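Local coordinates for protein trehalose-6-phosphate phosphatase (Candida albicans, PDB 5DXF) that belongs to glycosyltransferase family 20 and has the two-lobed architecture of the GT-B class, at residues P158-I163 against V230-S235; I430-D435 against E459-A464. All coordinates share one frame; numbering follows the deposited sequence.

Contact 1: P158-I163 against V230-S235; sequences PVFHYI and VPFPSS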
loop_
_atom_site.group_PDB
_atom_site.type_symbol
_atom_site.label_atom_id
_atom_site.label_comp_id
_atom_site.label_asym_id
_atom_site.label_seq_id
_atom_site.Cartn_x
_atom_site.Cartn_y
_atom_site.Cartn_z
ATOM N N PRO A 158 0.568 2.900 14.210
ATOM C CA PRO A 158 1.316 1.924 15.014
ATOM C C PRO A 158 0.445 0.809 15.573
ATOM O O PRO A 158 0.867 -0.349 15.561
ATOM C CB PRO A 158 1.883 2.767 16.157
ATOM C CG PRO A 158 1.881 4.147 15.641
ATOM C CD PRO A 158 0.672 4.248 14.788
ATOM N N VAL A 159 -0.744 1.153 16.060
ATOM C CA VAL A 159 -1.657 0.165 16.629
ATOM C C VAL A 159 -2.110 -0.857 15.585
ATOM O O VAL A 159 -2.075 -2.063 15.834
ATOM C CB VAL A 159 -2.897 0.840 17.247
ATOM C CG1 VAL A 159 -3.953 -0.196 17.598
ATOM C CG2 VAL A 159 -2.504 1.640 18.481
ATOM N N PHE A 160 -2.517 -0.381 14.419
ATOM C CA PHE A 160 -2.989 -1.248 13.350
ATOM C C PHE A 160 -1.886 -2.168 12.890
ATOM O O PHE A 160 -2.133 -3.258 12.406
ATOM C CB PHE A 160 -3.527 -0.443 12.186
ATOM C CG PHE A 160 -4.859 0.166 12.445
ATOM C CD1 PHE A 160 -5.743 0.371 11.419
ATOM C CD2 PHE A 160 -5.222 0.534 13.711
ATOM C CE1 PHE A 160 -6.974 0.938 11.654
ATOM C CE2 PHE A 160 -6.446 1.105 13.957
ATOM C CZ PHE A 160 -7.325 1.308 12.927
ATOM N N HIS A 161 -0.662 -1.700 13.027
ATOM C CA HIS A 161 0.505 -2.472 12.659
ATOM C C HIS A 161 1.145 -3.227 13.806
ATOM O O HIS A 161 2.233 -3.755 13.657
ATOM C CB HIS A 161 1.517 -1.602 11.944
ATOM C CG HIS A 161 1.033 -1.110 10.625
ATOM N ND1 HIS A 161 0.187 -0.036 10.503
ATOM C CD2 HIS A 161 1.249 -1.562 9.374
ATOM C CE1 HIS A 161 -0.087 0.162 9.232
ATOM N NE2 HIS A 161 0.551 -0.747 8.526
ATOM N N TYR A 162 0.453 -3.295 14.936
ATOM C CA TYR A 162 0.962 -3.976 16.118
ATOM C C TYR A 162 2.272 -3.402 16.639
ATOM O O TYR A 162 3.210 -4.129 16.919
ATOM C CB TYR A 162 1.127 -5.468 15.837
ATOM C CG TYR A 162 -0.156 -6.199 15.551
ATOM C CD1 TYR A 162 -1.378 -5.571 15.672
ATOM C CD2 TYR A 162 -0.141 -7.517 15.154
ATOM C CE1 TYR A 162 -2.551 -6.243 15.410
ATOM C CE2 TYR A 162 -1.305 -8.195 14.891
ATOM C CZ TYR A 162 -2.508 -7.555 15.021
ATOM O OH TYR A 162 -3.666 -8.239 14.758
ATOM N N ILE A 163 2.336 -2.084 16.734
ATOM C CA ILE A 163 3.513 -1.408 17.267
ATOM C C ILE A 163 3.168 -0.635 18.536
ATOM O O ILE A 163 2.463 0.375 18.486
ATOM C CB ILE A 163 4.127 -0.439 16.241
ATOM C CG1 ILE A 163 4.600 -1.200 15.001
ATOM C CG2 ILE A 163 5.277 0.341 16.863
ATOM C CD1 ILE A 163 4.968 -0.300 13.842
ATOM N N VAL A 230 -4.748 -0.570 4.819
ATOM C CA VAL A 230 -3.848 -1.013 5.876
ATOM C C VAL A 230 -4.441 -2.199 6.638
ATOM O O VAL A 230 -5.643 -2.453 6.536
ATOM C CB VAL A 230 -3.547 0.147 6.860
ATOM C CG1 VAL A 230 -2.636 1.160 6.198
ATOM C CG2 VAL A 230 -4.838 0.809 7.330
ATOM N N PRO A 231 -3.647 -2.857 7.457
ATOM C CA PRO A 231 -4.130 -3.977 8.261
ATOM C C PRO A 231 -5.083 -3.541 9.360
ATOM O O PRO A 231 -5.074 -2.394 9.754
ATOM C CB PRO A 231 -2.857 -4.513 8.891
ATOM C CG PRO A 231 -1.793 -4.147 7.939
ATOM C CD PRO A 231 -2.184 -2.831 7.367
ATOM N N PHE A 232 -5.925 -4.450 9.825
ATOM C CA PHE A 232 -6.745 -4.177 10.993
ATOM C C PHE A 232 -6.270 -4.996 12.174
ATOM O O PHE A 232 -6.030 -6.189 12.059
ATOM C CB PHE A 232 -8.227 -4.415 10.744
ATOM C CG PHE A 232 -9.113 -3.578 11.609
ATOM C CD1 PHE A 232 -9.481 -2.318 11.218
ATOM C CD2 PHE A 232 -9.555 -4.048 12.826
ATOM C CE1 PHE A 232 -10.280 -1.539 12.016
ATOM C CE2 PHE A 232 -10.357 -3.280 13.633
ATOM C CZ PHE A 232 -10.718 -2.020 13.227
ATOM N N PRO A 233 -6.107 -4.262 13.357
ATOM C CA PRO A 233 -5.540 -5.052 14.459
ATOM C C PRO A 233 -6.535 -5.891 15.243
ATOM O O PRO A 233 -7.712 -5.580 15.253
ATOM C CB PRO A 233 -4.936 -3.996 15.362
ATOM C CG PRO A 233 -5.934 -2.918 15.337
ATOM C CD PRO A 233 -6.388 -2.847 13.921
ATOM N N SER A 234 -6.030 -6.879 15.969
ATOM C CA SER A 234 -6.809 -7.753 16.833
ATOM C C SER A 234 -7.378 -6.927 17.950
ATOM O O SER A 234 -6.900 -5.840 18.216
ATOM C CB SER A 234 -5.904 -8.798 17.457
ATOM O OG SER A 234 -6.427 -10.091 17.312
ATOM N N SER A 235 -8.443 -7.415 18.565
ATOM C CA SER A 235 -9.144 -6.661 19.588
ATOM C C SER A 235 -8.188 -6.264 20.707
ATOM O O SER A 235 -8.341 -5.225 21.315
ATOM C CB SER A 235 -10.334 -7.457 20.133
ATOM O OG SER A 235 -9.988 -8.801 20.384
#
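Phe160 and Pro233 form the centre of this contact, the proline laying its CD over one face of the phenyl ring, 3.8 Å from the ring centroid, a CH-pi interaction. The same ring brings its CE1 to 4.1 Å from Phe232 CD1. These two aromatic planes are inclined at 54°, while Val230 CG2 lies at the edge of the Phe160 ring. With its CG anti to the carbonyl carbon and beside the backbone N (chi1 -75°), Phe160 brings its ring under Pro233 CD, and its CD1 approaches Pro231 O at 3.3 Å. The His161 imidazole packs on Pro231, its NE2 3.6 Å from Pro231 CD, whereas its ND1 is held by the carbonyl of Trp157. Tyr162 presents a ring edge to Pro233 CB, and its OH accepts the N-H of Ser234, 3.0 Å from that N, in a bent bond of 138°.

What positions these groups is the end of helix 147-160. A Schellman motif closes it, with Ile163 N bonded to Pro158 O and Tyr162 N to Val159 O; Tyr162, at positive phi, is the C-prime residue. The contact thus sets the C-terminal end of helix 147-160 against the loop that leaves strand 223-227 of the large mixed sheet and leads into helix 235-238. Helix 262-274 adjoins both segments: Pro231 touches its Phe264, and Tyr162 and Ser234 touch its His267.

Contact 2: I430-D435 against E459-A464; sequences ITSVRD and EFTGTA
Asp435 reaches across to Thr461 and Gly462 with one carboxylate oxygen. From its CB the side chain turns between the backbone N and the carbonyl carbon (chi1 57°), which swings the carboxylate to the threonine; CG comes to 3.1 Å from Thr461 OG1. At the tip OD1 accepts both crossing bonds: the Thr461 hydroxyl, 2.6 Å from OG1, on the syn lone pair, and the backbone N-H of Gly462, 3.1 Å from its N, in a nearly straight bond of 163°. OD2 takes a weak bond from Ser432 OG at 3.0 Å and forms a salt bridge with Arg344.

Further along, Phe460 touches mainly through CB, 3.3 Å from Val433 O, while its ring leads away and meets Trp476. Ser458 OG, at the end of strand 455-458, is hydrogen-bonded to both Ser432 O and Phe460 N.

Both segments follow neighbouring parallel strands, 428-430 and 455-458, and their loops come together at the carboxyl ends of those strands, with one aspartate bonding the two loops together. Loops at this end of a parallel sheet are where Rossmann-like alpha/beta folds, the lobes of GT-B proteins among them, usually place their sites.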
loop_
_atom_site.group_PDB
_atom_site.type_symbol
_atom_site.label_atom_id
_atom_site.label_comp_id
_atom_site.label_asym_id
_atom_site.label_seq_id
_atom_site.Cartn_x
_atom_site.Cartn_y
_atom_site.Cartn_z
ATOM N N ILE A 430 10.771 -9.941 -0.531
ATOM C CA ILE A 430 9.837 -9.166 0.281
ATOM C C ILE A 430 9.797 -9.737 1.694
ATOM O O ILE A 430 9.467 -10.908 1.879
ATOM C CB ILE A 430 8.418 -9.162 -0.326
ATOM C CG1 ILE A 430 8.464 -8.744 -1.798
ATOM C CG2 ILE A 430 7.489 -8.259 0.472
ATOM C CD1 ILE A 430 9.156 -7.419 -2.034
ATOM N N THR A 431 10.136 -8.909 2.681
ATOM C CA THR A 431 10.286 -9.358 4.067
ATOM C C THR A 431 9.377 -8.585 5.019
ATOM O O THR A 431 9.651 -8.488 6.215
ATOM C CB THR A 431 11.743 -9.206 4.540
ATOM O OG1 THR A 431 12.189 -7.869 4.274
ATOM C CG2 THR A 431 12.644 -10.176 3.803
ATOM N N SER A 432 8.295 -8.040 4.473
ATOM C CA SER A 432 7.371 -7.205 5.234
ATOM C C SER A 432 6.877 -7.872 6.515
ATOM O O SER A 432 6.425 -9.015 6.493
ATOM C CB SER A 432 6.179 -6.827 4.360
ATOM O OG SER A 432 6.584 -5.981 3.298
ATOM N N VAL A 433 6.979 -7.152 7.629
ATOM C CA VAL A 433 6.534 -7.656 8.924
ATOM C C VAL A 433 5.012 -7.657 9.010
ATOM O O VAL A 433 4.407 -8.601 9.529
ATOM C CB VAL A 433 7.129 -6.817 10.083
ATOM C CG1 VAL A 433 6.327 -6.989 11.368
ATOM C CG2 VAL A 433 8.585 -7.197 10.302
ATOM N N ARG A 434 4.402 -6.603 8.476
ATOM C CA ARG A 434 2.952 -6.461 8.497
ATOM C C ARG A 434 2.482 -5.371 7.538
ATOM O O ARG A 434 2.819 -4.197 7.708
ATOM C CB ARG A 434 2.468 -6.153 9.918
ATOM C CG ARG A 434 0.962 -6.014 10.055
ATOM C CD ARG A 434 0.530 -6.223 11.499
ATOM N NE ARG A 434 -0.855 -5.825 11.739
ATOM C CZ ARG A 434 -1.900 -6.640 11.633
ATOM N NH1 ARG A 434 -1.725 -7.907 11.281
ATOM N NH2 ARG A 434 -3.121 -6.188 11.877
ATOM N N ASP A 435 1.703 -5.760 6.531
ATOM C CA ASP A 435 1.117 -4.790 5.609
ATOM C C ASP A 435 -0.210 -5.268 5.030
ATOM O O ASP A 435 -0.558 -6.445 5.136
ATOM C CB ASP A 435 2.094 -4.462 4.470
ATOM C CG ASP A 435 2.536 -5.692 3.686
ATOM O OD1 ASP A 435 1.829 -6.722 3.690
ATOM O OD2 ASP A 435 3.605 -5.621 3.046
ATOM N N GLU A 459 5.665 -14.596 4.781
ATOM C CA GLU A 459 4.364 -15.207 5.017
ATOM C C GLU A 459 3.439 -14.250 5.762
ATOM O O GLU A 459 2.236 -14.490 5.869
ATOM C CB GLU A 459 4.517 -16.511 5.797
ATOM C CG GLU A 459 5.111 -16.336 7.182
ATOM C CD GLU A 459 5.361 -17.660 7.872
ATOM O OE1 GLU A 459 5.741 -18.627 7.180
ATOM O OE2 GLU A 459 5.171 -17.737 9.104
ATOM N N PHE A 460 4.008 -13.162 6.271
ATOM C CA PHE A 460 3.245 -12.200 7.053
ATOM C C PHE A 460 2.701 -11.057 6.203
ATOM O O PHE A 460 1.869 -10.278 6.668
ATOM C CB PHE A 460 4.103 -11.637 8.186
ATOM C CG PHE A 460 4.564 -12.673 9.166
ATOM C CD1 PHE A 460 3.679 -13.224 10.078
ATOM C CD2 PHE A 460 5.882 -13.091 9.182
ATOM C CE1 PHE A 460 4.100 -14.176 10.983
ATOM C CE2 PHE A 460 6.309 -14.043 10.085
ATOM C CZ PHE A 460 5.417 -14.586 10.986
ATOM N N THR A 461 3.168 -10.945 4.965
ATOM C CA THR A 461 2.640 -9.920 4.073
ATOM C C THR A 461 1.303 -10.379 3.505
ATOM O O THR A 461 1.050 -11.578 3.373
ATOM C CB THR A 461 3.614 -9.581 2.923
ATOM O OG1 THR A 461 3.195 -8.369 2.285
ATOM C CG2 THR A 461 3.659 -10.697 1.893
ATOM N N GLY A 462 0.444 -9.417 3.184
ATOM C CA GLY A 462 -0.882 -9.715 2.677
ATOM C C GLY A 462 -0.858 -10.407 1.327
ATOM O O GLY A 462 -1.766 -11.162 0.996
ATOM N N THR A 463 0.188 -10.156 0.547
ATOM C CA THR A 463 0.281 -10.710 -0.802
ATOM C C THR A 463 0.458 -12.228 -0.763
ATOM O O THR A 463 0.072 -12.933 -1.698
ATOM C CB THR A 463 1.435 -10.063 -1.595
ATOM O OG1 THR A 463 1.286 -8.637 -1.580
ATOM C CG2 THR A 463 1.421 -10.533 -3.036
ATOM N N ALA A 464 1.017 -12.732 0.333
ATOM C CA ALA A 464 1.100 -14.174 0.543
ATOM C C ALA A 464 -0.287 -14.819 0.462
ATOM O O ALA A 464 -0.410 -15.997 0.121
ATOM C CB ALA A 464 1.754 -14.486 1.883
#

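Both contacts are partly buried, contact 1 the more fully: five of its nine touching residues are buried and none exposed, against four of seven in contact 2, where Phe460 is exposed. Contact 1 buries 418 Å² against 249 Å² and relies on aromatic and proline surfaces with a single crossing hydrogen bond; contact 2 depends on a carboxylate oxygen of Asp435 accepting two bonds. The first holds a helix end against a loop of the mixed sheet, the second two loops of a three-stranded parallel sheet. Arg434 bridges them: its NE probably bonds Phe160 O, 2.9 Å away, and its guanidinium makes a cation-pi contact with Tyr162, joining the mixed-sheet lobe to that of the parallel sheets.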